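PDB 5KU5: sensor kinase CusS from Escherichia coli, which senses copper and silver ions through its periplasmic domain, the part present here, and phosphorylates the response regulator CusR. Local coordinates for residues Glu107-Val118 with Thr129-Leu140; Val49-Lys59 with His63-Arg71. One frame throughout, in Å; residues are numbered along the deposited sequence. Where two conformers were deposited one is given.

Contact 1 (Glu107-Val118 with Thr129-Leu140); sequences EHSNWRMINLPV and TLYIALSIDFHL. With AG (silver ion), chain F; AG (silver ion), chain E.
Leu116 CD2 reaches Ile132 CD1 at 4.1 Å, on the sheet face where Arg112, Ile114, Leu130 and Leu134 also project and against which helix 2-25 packs at Arg112 and Leu116. The other face carries Trp111, whose CB meets Ala133 CB at 3.9 Å, then Met113 and Asn115 beside Tyr131. Met113 and Tyr131 run side by side and, in the conformer given, make a Met-aromatic contact with SD at the ring edge. Asn115 CB sits over the ring face of Tyr131, a CH-pi contact 4.0 Å from the centroid.

Six backbone bonds, alternating in direction, join Arg112 to Leu134, Ile114 to Ile132 and Leu116 to Leu130. The strand segments 111-118 and 129-135 run at 158° to each other, as an antiparallel hairpin in the middle of the PDC-type sensor sheet. Where the strands end, Ile136 N still donates to Asn110 O, and Ser135 CB lies over the His108 ring, 9° off its normal. Asp137, in the first turn of helix 137-146, closes the polar edge with its carboxylate. OD2 takes Ser109 N in a nearly straight bond (3.0 Å, 173°). Asn110 ND2 reaches the same OD2 at 3.0 Å from the opposite face of the carboxylate plane, while OD1 accepts Asn110 N at 3.1 Å.

His108 ND1 binds one silver ion at 2.5 Å, in a site that also involves Ser47, Met96 and Met98. His139 ND1 binds a second silver ion together with His5 of the second subunit, while its NE2 is held by Asp10. The three bonds to Asp137 thus tie the residues just after one silver ligand to the helix that carries a ligand at the dimer interface, which is consistent with a mechanical link between the two sites.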
loop_
_atom_site.group_PDB
_atom_site.type_symbol
_atom_site.label_atom_id
_atom_site.label_comp_id
_atom_site.label_asym_id
_atom_site.label_seq_id
_atom_site.Cartn_x
_atom_site.Cartn_y
_atom_site.Cartn_z
ATOM N N GLU A 107 -0.008 2.694 -16.824
ATOM C CA GLU A 107 1.169 3.380 -17.363
ATOM C C GLU A 107 1.977 3.939 -16.192
ATOM O O GLU A 107 1.564 4.919 -15.574
ATOM C CB GLU A 107 0.721 4.507 -18.315
ATOM C CG GLU A 107 1.812 5.456 -18.819
ATOM C CD GLU A 107 2.896 4.776 -19.638
ATOM O OE1 GLU A 107 2.610 3.752 -20.304
ATOM O OE2 GLU A 107 4.041 5.284 -19.631
ATOM N N HIS A 108 3.117 3.307 -15.889
ATOM C CA HIS A 108 3.990 3.729 -14.780
ATOM C C HIS A 108 5.401 4.103 -15.251
ATOM O O HIS A 108 6.252 3.230 -15.421
ATOM C CB HIS A 108 4.066 2.635 -13.702
ATOM C CG HIS A 108 2.831 2.520 -12.859
ATOM N ND1 HIS A 108 2.582 1.429 -12.060
ATOM C CD2 HIS A 108 1.773 3.350 -12.694
ATOM C CE1 HIS A 108 1.433 1.590 -11.431
ATOM N NE2 HIS A 108 0.920 2.749 -11.798
ATOM N N SER A 109 5.633 5.398 -15.469
ATOM C CA SER A 109 6.966 5.920 -15.799
ATOM C C SER A 109 7.399 7.188 -15.035
ATOM O O SER A 109 8.381 7.822 -15.420
ATOM C CB SER A 109 7.064 6.148 -17.312
ATOM O OG SER A 109 6.196 7.182 -17.733
ATOM N N ASN A 110 6.700 7.542 -13.954
ATOM C CA ASN A 110 7.027 8.738 -13.157
ATOM C C ASN A 110 7.016 8.416 -11.675
ATOM O O ASN A 110 6.093 7.759 -11.196
ATOM C CB ASN A 110 6.041 9.868 -13.440
ATOM C CG ASN A 110 6.106 10.346 -14.872
ATOM O OD1 ASN A 110 7.016 11.081 -15.254
ATOM N ND2 ASN A 110 5.142 9.923 -15.676
ATOM N N TRP A 111 8.029 8.894 -10.948
ATOM C CA TRP A 111 8.304 8.409 -9.592
ATOM C C TRP A 111 8.692 9.512 -8.610
ATOM O O TRP A 111 9.343 10.491 -8.984
ATOM C CB TRP A 111 9.423 7.353 -9.626
ATOM C CG TRP A 111 9.254 6.346 -10.716
ATOM C CD1 TRP A 111 9.712 6.448 -11.995
ATOM C CD2 TRP A 111 8.549 5.104 -10.638
ATOM N NE1 TRP A 111 9.347 5.340 -12.718
ATOM C CE2 TRP A 111 8.627 4.500 -11.910
ATOM C CE3 TRP A 111 7.862 4.439 -9.612
ATOM C CZ2 TRP A 111 8.044 3.257 -12.189
ATOM C CZ3 TRP A 111 7.282 3.201 -9.885
ATOM C CH2 TRP A 111 7.379 2.623 -11.168
ATOM N N ARG A 112 8.273 9.335 -7.355
ATOM C CA ARG A 112 8.842 10.056 -6.218
ATOM C C ARG A 112 9.838 9.109 -5.577
ATOM O O ARG A 112 9.470 7.980 -5.221
ATOM C CB ARG A 112 7.775 10.473 -5.201
ATOM C CG ARG A 112 7.339 11.915 -5.360
ATOM C CD ARG A 112 6.417 12.394 -4.250
ATOM N NE ARG A 112 6.043 13.781 -4.523
ATOM C CZ ARG A 112 5.020 14.186 -5.276
ATOM N NH1 ARG A 112 4.162 13.325 -5.826
ATOM N NH2 ARG A 112 4.837 15.489 -5.460
ATOM N N MET A 113 11.084 9.571 -5.431
ATOM C CA MET A 113 12.181 8.735 -4.944
ATOM C C MET A 113 12.788 9.292 -3.660
ATOM O O MET A 113 12.960 10.503 -3.523
ATOM C CB MET A 113 13.270 8.608 -6.016
ATOM C CG MET A 113 14.416 7.668 -5.652
ATOM S SD MET A 113 15.776 8.464 -4.764
ATOM C CE MET A 113 16.501 9.453 -6.069
ATOM N N ILE A 114 13.111 8.388 -2.736
ATOM C CA ILE A 114 13.908 8.690 -1.553
ATOM C C ILE A 114 14.969 7.607 -1.421
ATOM O O ILE A 114 14.881 6.557 -2.069
ATOM C CB ILE A 114 13.067 8.755 -0.256
ATOM C CG1 ILE A 114 12.291 7.452 -0.010
ATOM C CG2 ILE A 114 12.108 9.938 -0.311
ATOM C CD1 ILE A 114 11.855 7.282 1.428
ATOM N N ASN A 115 15.968 7.862 -0.584
ATOM C CA ASN A 115 16.969 6.854 -0.244
ATOM C C ASN A 115 17.401 6.966 1.211
ATOM O O ASN A 115 17.301 8.037 1.808
ATOM C CB ASN A 115 18.184 6.965 -1.170
ATOM C CG ASN A 115 18.860 8.321 -1.087
ATOM O OD1 ASN A 115 19.768 8.519 -0.283
ATOM N ND2 ASN A 115 18.402 9.268 -1.897
ATOM N N LEU A 116 17.879 5.854 1.768
ATOM C CA LEU A 116 18.367 5.813 3.147
ATOM C C LEU A 116 19.416 4.715 3.345
ATOM O O LEU A 116 19.399 3.712 2.620
ATOM C CB LEU A 116 17.211 5.603 4.134
ATOM C CG LEU A 116 16.464 4.258 4.140
ATOM C CD1 LEU A 116 15.811 4.010 5.493
ATOM C CD2 LEU A 116 15.434 4.179 3.021
ATOM N N PRO A 117 20.324 4.892 4.331
ATOM C CA PRO A 117 21.223 3.792 4.686
ATOM C C PRO A 117 20.446 2.656 5.347
ATOM O O PRO A 117 19.493 2.916 6.086
ATOM C CB PRO A 117 22.207 4.431 5.684
ATOM C CG PRO A 117 22.009 5.905 5.567
ATOM C CD PRO A 117 20.580 6.082 5.166
ATOM N N VAL A 118 20.861 1.419 5.086
ATOM C CA VAL A 118 20.108 0.231 5.498
ATOM C C VAL A 118 21.057 -0.957 5.707
ATOM O O VAL A 118 22.179 -0.965 5.198
ATOM C CB VAL A 118 18.951 -0.031 4.474
ATOM C CG1 VAL A 118 18.863 -1.473 3.979
ATOM C CG2 VAL A 118 17.609 0.422 5.041
ATOM N N THR A 129 22.711 1.059 0.807
ATOM C CA THR A 129 21.861 2.228 0.607
ATOM C C THR A 129 20.655 1.749 -0.187
ATOM O O THR A 129 20.802 1.275 -1.312
ATOM C CB THR A 129 22.583 3.353 -0.154
ATOM O OG1 THR A 129 23.755 3.733 0.569
ATOM C CG2 THR A 129 21.686 4.585 -0.308
ATOM N N LEU A 130 19.475 1.854 0.418
ATOM C CA LEU A 130 18.216 1.458 -0.209
ATOM C C LEU A 130 17.594 2.656 -0.919
ATOM O O LEU A 130 17.426 3.709 -0.310
ATOM C CB LEU A 130 17.244 0.930 0.850
ATOM C CG LEU A 130 15.833 0.537 0.403
ATOM C CD1 LEU A 130 15.864 -0.567 -0.648
ATOM C CD2 LEU A 130 15.018 0.113 1.609
ATOM N N TYR A 131 17.261 2.483 -2.198
ATOM C CA TYR A 131 16.536 3.479 -2.990
ATOM C C TYR A 131 15.120 2.960 -3.227
ATOM O O TYR A 131 14.951 1.806 -3.616
ATOM C CB TYR A 131 17.230 3.705 -4.334
ATOM C CG TYR A 131 18.600 4.331 -4.223
ATOM C CD1 TYR A 131 19.710 3.567 -3.867
ATOM C CD2 TYR A 131 18.795 5.690 -4.481
ATOM C CE1 TYR A 131 20.972 4.134 -3.768
ATOM C CE2 TYR A 131 20.053 6.268 -4.380
ATOM C CZ TYR A 131 21.137 5.488 -4.022
ATOM O OH TYR A 131 22.391 6.049 -3.922
ATOM N N ILE A 132 14.121 3.812 -2.987
ATOM C CA ILE A 132 12.703 3.448 -3.098
ATOM C C ILE A 132 12.021 4.450 -4.024
ATOM O O ILE A 132 12.123 5.648 -3.790
ATOM C CB ILE A 132 11.982 3.504 -1.727
ATOM C CG1 ILE A 132 12.754 2.712 -0.661
ATOM C CG2 ILE A 132 10.553 2.974 -1.853
ATOM C CD1 ILE A 132 12.292 2.975 0.759
ATOM N N ALA A 133 11.317 3.956 -5.045
ATOM C CA ALA A 133 10.581 4.796 -5.992
ATOM C C ALA A 133 9.100 4.406 -6.012
ATOM O O ALA A 133 8.771 3.253 -6.273
ATOM C CB ALA A 133 11.181 4.662 -7.382
ATOM N N LEU A 134 8.221 5.375 -5.741
ATOM C CA LEU A 134 6.764 5.180 -5.754
ATOM C C LEU A 134 6.158 5.868 -6.974
ATOM O O LEU A 134 6.500 7.013 -7.275
ATOM C CB LEU A 134 6.135 5.757 -4.478
ATOM C CG LEU A 134 4.603 5.734 -4.357
ATOM C CD1 LEU A 134 4.095 4.305 -4.284
ATOM C CD2 LEU A 134 4.142 6.521 -3.140
ATOM N N SER A 135 5.246 5.177 -7.657
ATOM C CA SER A 135 4.607 5.708 -8.864
ATOM C C SER A 135 3.724 6.918 -8.567
ATOM O O SER A 135 2.896 6.877 -7.656
ATOM C CB SER A 135 3.760 4.637 -9.554
ATOM O OG SER A 135 3.009 5.204 -10.618
ATOM N N ILE A 136 3.900 7.977 -9.354
ATOM C CA ILE A 136 3.100 9.201 -9.227
ATOM C C ILE A 136 2.290 9.508 -10.491
ATOM O O ILE A 136 1.761 10.607 -10.632
ATOM C CB ILE A 136 3.982 10.416 -8.834
ATOM C CG1 ILE A 136 4.952 10.818 -9.955
ATOM C CG2 ILE A 136 4.759 10.101 -7.568
ATOM C CD1 ILE A 136 5.693 12.113 -9.688
ATOM N N ASP A 137 2.173 8.539 -11.396
ATOM C CA ASP A 137 1.518 8.771 -12.689
ATOM C C ASP A 137 0.051 9.153 -12.536
ATOM O O ASP A 137 -0.436 10.030 -13.251
ATOM C CB ASP A 137 1.639 7.549 -13.600
ATOM C CG ASP A 137 3.075 7.233 -13.951
ATOM O OD1 ASP A 137 3.811 6.750 -13.065
ATOM O OD2 ASP A 137 3.472 7.456 -15.110
ATOM N N PHE A 138 -0.640 8.516 -11.594
ATOM C CA PHE A 138 -2.041 8.841 -11.321
ATOM C C PHE A 138 -2.206 10.281 -10.815
ATOM O O PHE A 138 -3.189 10.931 -11.165
ATOM C CB PHE A 138 -2.668 7.828 -10.348
ATOM C CG PHE A 138 -4.173 7.799 -10.380
ATOM C CD1 PHE A 138 -4.860 7.581 -11.577
ATOM C CD2 PHE A 138 -4.914 7.967 -9.212
ATOM C CE1 PHE A 138 -6.247 7.551 -11.608
ATOM C CE2 PHE A 138 -6.300 7.932 -9.238
ATOM C CZ PHE A 138 -6.969 7.726 -10.435
ATOM N N HIS A 139 -1.247 10.783 -10.030
ATOM C CA HIS A 139 -1.220 12.210 -9.631
ATOM C C HIS A 139 -1.134 13.124 -10.852
ATOM O O HIS A 139 -1.901 14.080 -10.973
ATOM C CB HIS A 139 -0.036 12.548 -8.701
ATOM C CG HIS A 139 -0.051 11.830 -7.388
ATOM N ND1 HIS A 139 -1.084 11.949 -6.491
ATOM C CD2 HIS A 139 0.857 11.013 -6.803
ATOM C CE1 HIS A 139 -0.825 11.228 -5.416
ATOM N NE2 HIS A 139 0.347 10.648 -5.582
ATOM N N LEU A 140 -0.196 12.814 -11.747
ATOM C CA LEU A 140 0.067 13.625 -12.936
ATOM C C LEU A 140 -1.071 13.563 -13.957
ATOM O O LEU A 140 -1.377 14.570 -14.595
ATOM C CB LEU A 140 1.390 13.206 -13.596
ATOM C CG LEU A 140 2.664 13.316 -12.746
ATOM C CD1 LEU A 140 3.869 12.811 -13.525
ATOM C CD2 LEU A 140 2.899 14.741 -12.261
HETATM AG AG AG F . -3.486 11.890 -7.026
HETATM AG AG AG E . 4.123 -0.468 -11.852
#

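Contact 2 (Val49-Lys59 with His63-Arg71)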
loop_
_atom_site.group_PDB
_atom_site.type_symbol
_atom_site.label_atom_id
_atom_site.label_comp_id
_atom_site.label_asym_id
_atom_site.label_seq_id
_atom_site.Cartn_x
_atom_site.Cartn_y
_atom_site.Cartn_z
ATOM N N VAL A 49 5.735 0.169 -7.044
ATOM C CA VAL A 49 6.973 0.552 -6.366
ATOM C C VAL A 49 8.161 -0.166 -7.007
ATOM O O VAL A 49 8.094 -1.365 -7.287
ATOM C CB VAL A 49 6.915 0.226 -4.851
ATOM C CG1 VAL A 49 8.265 0.454 -4.172
ATOM C CG2 VAL A 49 5.840 1.061 -4.173
ATOM N N LEU A 50 9.234 0.584 -7.248
ATOM C CA LEU A 50 10.518 0.024 -7.664
ATOM C C LEU A 50 11.532 0.336 -6.581
ATOM O O LEU A 50 11.476 1.406 -5.964
ATOM C CB LEU A 50 10.984 0.643 -8.979
ATOM C CG LEU A 50 10.129 0.359 -10.212
ATOM C CD1 LEU A 50 10.606 1.220 -11.370
ATOM C CD2 LEU A 50 10.158 -1.118 -10.581
ATOM N N ILE A 51 12.445 -0.602 -6.336
ATOM C CA ILE A 51 13.534 -0.371 -5.393
ATOM C C ILE A 51 14.874 -0.774 -6.002
ATOM O O ILE A 51 14.931 -1.575 -6.939
ATOM C CB ILE A 51 13.298 -1.073 -4.024
ATOM C CG1 ILE A 51 13.558 -2.586 -4.088
ATOM C CG2 ILE A 51 11.893 -0.793 -3.499
ATOM C CD1 ILE A 51 14.917 -3.006 -3.564
ATOM N N SER A 52 15.941 -0.196 -5.458
ATOM C CA SER A 52 17.304 -0.578 -5.797
ATOM C C SER A 52 18.162 -0.541 -4.540
ATOM O O SER A 52 18.109 0.426 -3.777
ATOM C CB SER A 52 17.885 0.365 -6.845
ATOM O OG SER A 52 19.195 -0.045 -7.211
ATOM N N LEU A 53 18.945 -1.598 -4.337
ATOM C CA LEU A 53 19.820 -1.722 -3.185
ATOM C C LEU A 53 21.266 -1.644 -3.662
ATOM O O LEU A 53 21.704 -2.468 -4.471
ATOM C CB LEU A 53 19.553 -3.047 -2.468
ATOM C CG LEU A 53 20.136 -3.199 -1.060
ATOM C CD1 LEU A 53 19.448 -2.260 -0.078
ATOM C CD2 LEU A 53 20.017 -4.642 -0.594
ATOM N N ALA A 54 21.987 -0.633 -3.176
ATOM C CA ALA A 54 23.395 -0.430 -3.505
ATOM C C ALA A 54 24.267 -0.913 -2.353
ATOM O O ALA A 54 23.865 -0.826 -1.190
ATOM C CB ALA A 54 23.662 1.041 -3.785
ATOM N N ASP A 55 25.459 -1.414 -2.683
ATOM C CA ASP A 55 26.419 -1.883 -1.676
ATOM C C ASP A 55 27.290 -0.732 -1.156
ATOM O O ASP A 55 27.100 0.420 -1.547
ATOM C CB ASP A 55 27.259 -3.061 -2.221
ATOM C CG ASP A 55 28.258 -2.664 -3.314
ATOM O OD1 ASP A 55 28.354 -1.478 -3.694
ATOM O OD2 ASP A 55 28.957 -3.575 -3.802
ATOM N N SER A 56 28.236 -1.058 -0.275
ATOM C CA SER A 56 29.199 -0.092 0.285
ATOM C C SER A 56 29.922 0.784 -0.753
ATOM O O SER A 56 30.158 1.968 -0.504
ATOM C CB SER A 56 30.234 -0.839 1.138
ATOM O OG SER A 56 31.290 0.011 1.551
ATOM N N GLN A 57 30.260 0.207 -1.906
ATOM C CA GLN A 57 30.972 0.928 -2.977
ATOM C C GLN A 57 30.040 1.646 -3.972
ATOM O O GLN A 57 30.511 2.191 -4.973
ATOM C CB GLN A 57 31.910 -0.028 -3.738
ATOM C CG GLN A 57 33.122 -0.495 -2.939
ATOM C CD GLN A 57 32.800 -1.588 -1.937
ATOM O OE1 GLN A 57 32.964 -1.403 -0.731
ATOM N NE2 GLN A 57 32.333 -2.732 -2.428
ATOM N N GLY A 58 28.735 1.659 -3.699
ATOM C CA GLY A 58 27.763 2.307 -4.574
ATOM C C GLY A 58 27.422 1.511 -5.821
ATOM O O GLY A 58 27.015 2.092 -6.828
ATOM N N LYS A 59 27.580 0.189 -5.756
ATOM C CA LYS A 59 27.223 -0.704 -6.856
ATOM C C LYS A 59 25.933 -1.440 -6.501
ATOM O O LYS A 59 25.770 -1.901 -5.372
ATOM C CB LYS A 59 28.354 -1.701 -7.129
ATOM C CG LYS A 59 28.024 -2.750 -8.188
ATOM C CD LYS A 59 29.264 -3.333 -8.862
ATOM C CE LYS A 59 30.256 -3.944 -7.880
ATOM N NZ LYS A 59 29.630 -4.912 -6.936
ATOM N N HIS A 63 17.913 -4.958 -7.711
ATOM C CA HIS A 63 16.857 -4.028 -8.110
ATOM C C HIS A 63 15.628 -4.795 -8.603
ATOM O O HIS A 63 15.721 -5.976 -8.939
ATOM C CB HIS A 63 17.363 -3.038 -9.168
ATOM C CG HIS A 63 17.725 -3.670 -10.477
ATOM N ND1 HIS A 63 16.833 -3.778 -11.521
ATOM C CD2 HIS A 63 18.884 -4.216 -10.913
ATOM C CE1 HIS A 63 17.425 -4.368 -12.545
ATOM N NE2 HIS A 63 18.670 -4.646 -12.201
ATOM N N SER A 64 14.480 -4.117 -8.633
ATOM C CA SER A 64 13.204 -4.742 -9.004
ATOM C C SER A 64 13.207 -5.223 -10.462
ATOM O O SER A 64 13.806 -4.574 -11.319
ATOM C CB SER A 64 12.040 -3.771 -8.785
ATOM O OG SER A 64 11.956 -3.372 -7.428
ATOM N N PRO A 65 12.531 -6.355 -10.745
ATOM C CA PRO A 65 12.612 -6.990 -12.062
ATOM C C PRO A 65 11.764 -6.338 -13.165
ATOM O O PRO A 65 12.085 -6.496 -14.343
ATOM C CB PRO A 65 12.102 -8.403 -11.781
ATOM C CG PRO A 65 11.069 -8.196 -10.728
ATOM C CD PRO A 65 11.591 -7.077 -9.862
ATOM N N GLY A 66 10.703 -5.622 -12.796
ATOM C CA GLY A 66 9.790 -5.031 -13.780
ATOM C C GLY A 66 10.334 -3.884 -14.621
ATOM O O GLY A 66 9.722 -3.521 -15.626
ATOM N N ALA A 67 11.467 -3.306 -14.215
ATOM C CA ALA A 67 12.050 -2.154 -14.905
ATOM C C ALA A 67 13.578 -2.169 -14.842
ATOM O O ALA A 67 14.163 -2.991 -14.134
ATOM C CB ALA A 67 11.523 -0.869 -14.281
ATOM N N PRO A 68 14.228 -1.258 -15.587
ATOM C CA PRO A 68 15.645 -0.989 -15.352
ATOM C C PRO A 68 15.911 -0.448 -13.944
ATOM O O PRO A 68 14.997 0.074 -13.294
ATOM C CB PRO A 68 15.985 0.072 -16.404
ATOM C CG PRO A 68 15.014 -0.160 -17.504
ATOM C CD PRO A 68 13.754 -0.637 -16.840
ATOM N N ASP A 69 17.155 -0.594 -13.494
ATOM C CA ASP A 69 17.607 -0.089 -12.194
ATOM C C ASP A 69 17.331 1.413 -12.097
ATOM O O ASP A 69 17.804 2.183 -12.939
ATOM C CB ASP A 69 19.109 -0.383 -12.038
ATOM C CG ASP A 69 19.683 0.056 -10.691
ATOM O OD1 ASP A 69 18.937 0.509 -9.796
ATOM O OD2 ASP A 69 20.914 -0.058 -10.535
ATOM N N ILE A 70 16.556 1.817 -11.085
ATOM C CA ILE A 70 16.231 3.242 -10.880
ATOM C C ILE A 70 17.455 4.118 -10.598
ATOM O O ILE A 70 17.437 5.305 -10.925
ATOM C CB ILE A 70 15.143 3.491 -9.793
ATOM C CG1 ILE A 70 15.595 3.036 -8.395
ATOM C CG2 ILE A 70 13.817 2.859 -10.213
ATOM C CD1 ILE A 70 14.541 3.217 -7.322
ATOM N N ARG A 71 18.514 3.532 -10.036
ATOM C CA ARG A 71 19.777 4.255 -9.801
ATOM C C ARG A 71 20.437 4.794 -11.074
ATOM O O ARG A 71 21.223 5.739 -11.001
ATOM C CB ARG A 71 20.774 3.386 -9.023
ATOM C CG ARG A 71 20.342 3.125 -7.587
ATOM C CD ARG A 71 21.386 2.350 -6.807
ATOM N NE ARG A 71 22.602 3.148 -6.610
ATOM C CZ ARG A 71 23.842 2.812 -6.984
ATOM N NH1 ARG A 71 24.119 1.651 -7.588
ATOM N NH2 ARG A 71 24.839 3.657 -6.731
HETATM O O HOH W 1 15.196 -0.186 -9.459
#
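Ser52 and His63 form an antiparallel non-hydrogen-bonded pair, CA atoms 4.2 Å apart, beyond which Ser64 N donates to Ile51 O. Ser64 continues the pairing with its side chain: OG accepts Ile51 N at 3.0 Å in a nearly straight bond (167°). Beside it Leu50 divides its branches, CD2 against Ser64 CB and CD1 against both Ala67 CB (3.7 Å) and Ile70 CG2 (3.8 Å). A water bridges Ile51 O and Ile70 N. The loop that follows strand 60-63 folds back over strand 49-54 of the sensor domain's antiparallel sheet, and an Asx turn at Asp69 starts the 3-10 segment: Asp69 OD1 accepts Arg71 N. The same oxygen takes Ser52 OG at 2.7 Å from the opposite face of the carboxylate plane, while Asp69 OD2 is bound by Thr60. Ser52 OG, swung away from its own N (chi1 -178°), faces both that oxygen and Arg71 CD. Farther along, the Arg71 guanidinium lies with one face centred on Ala54 CB. Its NH2 donates to Gly58 O at 2.7 Å, from above the carbonyl plane, and NH1 adds a weak second bond and also bonds Thr60; Gly58 closes the type I turn that begins at Asp55.

In the fold
After helices 2-25 and 32-44 the chain enters strand 49-54, turns at 55-58 into edge strand 60-63 and folds back along 63-71, so contact 2 closes a short loop. It then runs through strands 78-79 and 89-91 and the methionine- and histidine-rich loop to reach 107-118. Contact 1 closes the hairpin of strands 111-122 and 125-135, and leads into helix 137-146. The two closures follow in series, neither nesting nor crossing. They meet in the sheet because strand 125-135 also pairs with strand 49-54: Ala133 N approaches Leu50 O at 2.7 Å, and Trp111 CZ2 packs on Leu50 CD1 at 3.4 Å.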